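Local structure of DUF871 domain-containing protein (Enterococcus faecalis, 2P0O) at residues I34-H39 against T53-I58; K24-L29 against R229-F234. The protein is of unknown function but is probably a 6-phospho-N-acetylmuramidase, a hydrolase of phosphorylated disaccharides from cell-wall recycling. All coordinates share one frame; numbering follows the deposited sequence.

Contact 1. Residues I34-H39 against T53-I58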
# COMPACT_ATOMS: atom_id res chain seq x y z
N ILE A 34 -6.46 -10.91 2.87
CA ILE A 34 -7.69 -10.22 3.13
C ILE A 34 -7.83 -9.96 4.63
O ILE A 34 -7.53 -10.84 5.46
CB ILE A 34 -8.93 -11.02 2.65
CG1 ILE A 34 -8.88 -11.22 1.13
CG2 ILE A 34 -10.23 -10.32 3.11
CD1 ILE A 34 -9.72 -12.39 0.62
N PHE A 35 -8.26 -8.75 4.96
CA PHE A 35 -8.70 -8.37 6.30
C PHE A 35 -10.19 -8.05 6.25
O PHE A 35 -10.67 -7.40 5.31
CB PHE A 35 -7.91 -7.15 6.82
CG PHE A 35 -8.37 -6.64 8.17
CD1 PHE A 35 -7.79 -7.13 9.35
CD2 PHE A 35 -9.34 -5.62 8.26
CE1 PHE A 35 -8.19 -6.64 10.62
CE2 PHE A 35 -9.75 -5.13 9.52
CZ PHE A 35 -9.17 -5.62 10.71
N THR A 36 -10.92 -8.52 7.25
CA THR A 36 -12.33 -8.19 7.38
C THR A 36 -12.71 -8.03 8.85
O THR A 36 -12.25 -8.79 9.71
CB THR A 36 -13.24 -9.22 6.64
OG1 THR A 36 -14.59 -8.74 6.63
CG2 THR A 36 -13.19 -10.61 7.30
N SER A 37 -13.54 -7.03 9.12
CA SER A 37 -13.99 -6.75 10.48
C SER A 37 -15.49 -6.95 10.58
O SER A 37 -16.26 -6.30 9.89
CB SER A 37 -13.58 -5.32 10.91
OG SER A 37 -14.00 -5.04 12.25
N LEU A 38 -15.89 -7.87 11.44
CA LEU A 38 -17.30 -8.27 11.57
C LEU A 38 -17.99 -7.76 12.83
O LEU A 38 -17.49 -7.95 13.95
CB LEU A 38 -17.41 -9.78 11.53
CG LEU A 38 -17.69 -10.47 10.20
CD1 LEU A 38 -16.43 -10.59 9.35
CD2 LEU A 38 -18.29 -11.83 10.48
N HIS A 39 -19.15 -7.13 12.63
CA HIS A 39 -20.11 -6.82 13.71
C HIS A 39 -21.45 -7.49 13.39
O HIS A 39 -22.08 -7.17 12.37
CB HIS A 39 -20.28 -5.31 13.90
CG HIS A 39 -18.98 -4.56 13.95
ND1 HIS A 39 -18.28 -4.21 12.81
CD2 HIS A 39 -18.24 -4.14 15.00
CE1 HIS A 39 -17.17 -3.59 13.15
NE2 HIS A 39 -17.11 -3.53 14.47
N THR A 53 -18.78 -17.90 4.72
CA THR A 53 -18.61 -19.12 3.97
C THR A 53 -18.36 -18.80 2.50
O THR A 53 -17.55 -19.47 1.86
CB THR A 53 -19.81 -20.14 4.16
OG1 THR A 53 -20.04 -20.32 5.59
CG2 THR A 53 -19.48 -21.51 3.49
N ASP A 54 -19.04 -17.79 1.95
CA ASP A 54 -18.81 -17.32 0.51
C ASP A 54 -17.40 -16.72 0.34
O ASP A 54 -16.72 -16.97 -0.67
CB ASP A 54 -19.82 -16.24 0.09
CG ASP A 54 -21.25 -16.73 0.10
OD1 ASP A 54 -21.53 -17.90 -0.31
OD2 ASP A 54 -22.12 -15.90 0.53
N LEU A 55 -16.97 -15.92 1.32
CA LEU A 55 -15.66 -15.24 1.20
C LEU A 55 -14.48 -16.22 1.32
O LEU A 55 -13.54 -16.18 0.51
CB LEU A 55 -15.52 -14.08 2.23
CG LEU A 55 -14.12 -13.41 2.29
CD1 LEU A 55 -13.78 -12.75 0.97
CD2 LEU A 55 -13.93 -12.41 3.44
N GLY A 56 -14.53 -17.10 2.33
CA GLY A 56 -13.55 -18.18 2.48
C GLY A 56 -13.40 -19.01 1.22
O GLY A 56 -12.28 -19.46 0.89
N ALA A 57 -14.52 -19.20 0.50
CA ALA A 57 -14.49 -19.96 -0.75
C ALA A 57 -13.67 -19.22 -1.79
O ALA A 57 -12.79 -19.79 -2.44
CB ALA A 57 -15.90 -20.26 -1.26
N ILE A 58 -13.94 -17.92 -1.92
CA ILE A 58 -13.15 -17.08 -2.81
C ILE A 58 -11.66 -17.14 -2.42
O ILE A 58 -10.81 -17.41 -3.27
CB ILE A 58 -13.69 -15.63 -2.83
CG1 ILE A 58 -15.19 -15.64 -3.15
CG2 ILE A 58 -12.96 -14.79 -3.87
CD1 ILE A 58 -15.88 -14.36 -2.72

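Contact 2. Residues K24-L29 against R229-F234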
# COMPACT_ATOMS: atom_id res chain seq x y z
N LYS A 24 -10.17 -11.00 -7.08
CA LYS A 24 -9.42 -11.77 -8.08
C LYS A 24 -8.34 -10.93 -8.78
O LYS A 24 -7.20 -11.39 -8.94
CB LYS A 24 -10.37 -12.38 -9.11
CG LYS A 24 -11.29 -13.44 -8.55
CD LYS A 24 -11.99 -14.23 -9.69
CE LYS A 24 -13.17 -15.02 -9.13
NZ LYS A 24 -13.58 -16.22 -9.95
N LYS A 25 -8.69 -9.70 -9.18
CA LYS A 25 -7.71 -8.81 -9.79
C LYS A 25 -6.59 -8.44 -8.83
O LYS A 25 -5.43 -8.40 -9.23
CB LYS A 25 -8.37 -7.53 -10.27
CG LYS A 25 -8.93 -7.65 -11.65
CD LYS A 25 -9.70 -6.40 -12.03
CE LYS A 25 -10.44 -6.67 -13.33
NZ LYS A 25 -11.07 -5.41 -13.77
N MSE A 26 -6.93 -8.18 -7.57
CA MSE A 26 -5.92 -7.79 -6.58
C MSE A 26 -4.91 -8.92 -6.37
O MSE A 26 -3.70 -8.68 -6.33
CB MSE A 26 -6.58 -7.32 -5.29
CG MSE A 26 -7.32 -5.98 -5.46
SE MSE A 26 -6.12 -4.50 -6.06
CE MSE A 26 -5.59 -3.83 -4.30
N LYS A 27 -5.41 -10.16 -6.27
CA LYS A 27 -4.53 -11.32 -6.23
C LYS A 27 -3.53 -11.35 -7.41
O LYS A 27 -2.33 -11.48 -7.19
CB LYS A 27 -5.31 -12.62 -6.17
CG LYS A 27 -4.44 -13.86 -6.36
CD LYS A 27 -3.65 -14.14 -5.10
CE LYS A 27 -2.77 -15.35 -5.30
NZ LYS A 27 -2.10 -15.67 -4.02
N ALA A 28 -4.03 -11.22 -8.65
CA ALA A 28 -3.15 -11.12 -9.82
C ALA A 28 -2.21 -9.90 -9.79
O ALA A 28 -1.20 -9.85 -10.49
CB ALA A 28 -3.95 -11.17 -11.13
N LEU A 29 -2.52 -8.91 -8.97
CA LEU A 29 -1.65 -7.75 -8.87
C LEU A 29 -0.64 -7.89 -7.73
O LEU A 29 0.05 -6.93 -7.41
CB LEU A 29 -2.51 -6.50 -8.65
CG LEU A 29 -3.02 -5.63 -9.81
CD1 LEU A 29 -2.91 -6.23 -11.17
CD2 LEU A 29 -4.45 -5.09 -9.54
N ARG A 229 -6.71 3.35 -11.72
CA ARG A 229 -5.45 4.02 -11.91
C ARG A 229 -4.40 3.50 -10.93
O ARG A 229 -3.21 3.27 -11.29
CB ARG A 229 -5.65 5.52 -11.67
CG ARG A 229 -4.45 6.38 -12.05
CD ARG A 229 -4.68 7.85 -11.68
NE ARG A 229 -3.63 8.69 -12.24
CZ ARG A 229 -2.43 8.90 -11.70
NH1 ARG A 229 -2.08 8.32 -10.54
NH2 ARG A 229 -1.56 9.68 -12.31
N THR A 230 -4.83 3.38 -9.68
CA THR A 230 -3.96 2.94 -8.61
C THR A 230 -3.63 1.46 -8.76
O THR A 230 -2.50 1.06 -8.56
CB THR A 230 -4.60 3.30 -7.24
OG1 THR A 230 -4.77 4.72 -7.20
CG2 THR A 230 -3.71 2.88 -6.09
N MSE A 231 -4.64 0.66 -9.10
CA MSE A 231 -4.41 -0.76 -9.47
C MSE A 231 -3.32 -0.93 -10.54
O MSE A 231 -2.45 -1.82 -10.44
CB MSE A 231 -5.71 -1.40 -9.97
CG MSE A 231 -6.76 -1.47 -8.89
SE MSE A 231 -8.49 -2.17 -9.47
CE MSE A 231 -7.95 -4.01 -9.82
N ALA A 232 -3.38 -0.07 -11.55
CA ALA A 232 -2.45 -0.09 -12.68
C ALA A 232 -1.04 0.21 -12.21
O ALA A 232 -0.09 -0.37 -12.74
CB ALA A 232 -2.87 0.91 -13.73
N GLN A 233 -0.91 1.11 -11.22
CA GLN A 233 0.39 1.45 -10.67
C GLN A 233 0.96 0.25 -9.90
O GLN A 233 2.13 -0.10 -10.09
CB GLN A 233 0.34 2.73 -9.83
CG GLN A 233 0.24 3.98 -10.71
CD GLN A 233 0.18 5.28 -9.92
OE1 GLN A 233 -0.60 5.41 -8.97
NE2 GLN A 233 0.99 6.25 -10.32
N PHE A 234 0.13 -0.38 -9.04
CA PHE A 234 0.54 -1.61 -8.36
C PHE A 234 0.96 -2.64 -9.39
O PHE A 234 2.04 -3.21 -9.28
CB PHE A 234 -0.56 -2.19 -7.44
CG PHE A 234 -0.63 -1.52 -6.07
CD1 PHE A 234 0.29 -1.84 -5.06
CD2 PHE A 234 -1.65 -0.59 -5.78
CE1 PHE A 234 0.22 -1.22 -3.78
CE2 PHE A 234 -1.73 0.03 -4.50
CZ PHE A 234 -0.80 -0.28 -3.51

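Contact 1. Residues I34-H39 against T53-I58
Where L55 meets I34 and T36, aliphatic branches touch and no flat group lies between them; the ring in this strand, F35, points to the other side of the sheet, where W144 packs on it with the planes about 30° apart and F177 meets it edge-to-face. On the helix-facing side, CD1 of L55 meets I34 alone, whereas CD2 lies between I34 and T36. CD1 of L55 lies 4.1 Å from CD1 of I34, the two side chains running alongside each other in opposite senses. CD2 of L55 sits 4.3 Å from CG2 of T36 and just as far, 4.3 Å, from CG2 of I34. This is the outer layer of a TIM barrel: strand 33-38 turns alternate residues inward, as F35 does, and outward against helix 48-62, the helix that follows it in the chain. L55 can reach the strand because its CG stands anti to the backbone N (chi1 173°), extending the side chain from a helix whose backbone stays well away, with CA of L55 9.6 Å from CA of I34. T36 offers its methyl to L55, while its OG1 is satisfied by a hydrogen bond to V9 O; I23 and I66 also pack on L55.

Contact 2. Residues K24-L29 against R229-F234
M231, a selenomethionine in this crystal, lays its terminal methyl across the base of K25 and against L29. CE of M231 is 3.6 Å from CB of K25 and 3.7 Å from CD of K25, touching the aliphatic part of an extended lysine chain that crosses it at about a right angle. CE of M231 also lies 3.7 Å from CD2 of L29. This reach depends on the bend at the last torsion of M231 (chi3 68°), which turns CE aside after an extended middle section. Further back along the M231 chain, CB lies 3.9 Å from CD2 of L29, and CG is 4.2 Å from SE of M26, another selenomethionine, whose chain is bent at chi2 and chi3. L29, the first residue beyond the end of helix 17-28, also places its CG 3.9 Å from the backbone O of M231. The two helices are the first and last of the TIM-barrel shell, so their meeting closes the ring of helices where the first and eighth strands adjoin. I226 touches M26 and M231, and the F234 ring makes edge-to-face contacts with F31 and F204. R229 forms salt bridges to D342 and E246. Between the two segments the side chains offer one another only hydrocarbon and selenium, so attraction here rests on dispersion and burial of apolar surface, without directional polar bonds.

Followed from the N terminus, the chain runs through helix 17-28, which carries the first half of contact 2, and then directly into strand 33-38, the first half of contact 1. Contact 1 closes early: after a connection that is partly unmodelled, helix 48-62 follows, and one strand is united with its following helix. Contact 2, whose segments lie 200 residues apart, closes only after the chain has completed the remaining strands of the barrel and reached helix 228-240. Contact 1 is nested inside the loop of contact 2, and the two do not cross. Their centres lie about 20 Å apart: one joins a single strand-helix unit, the other brings the beginning and end of the barrel together.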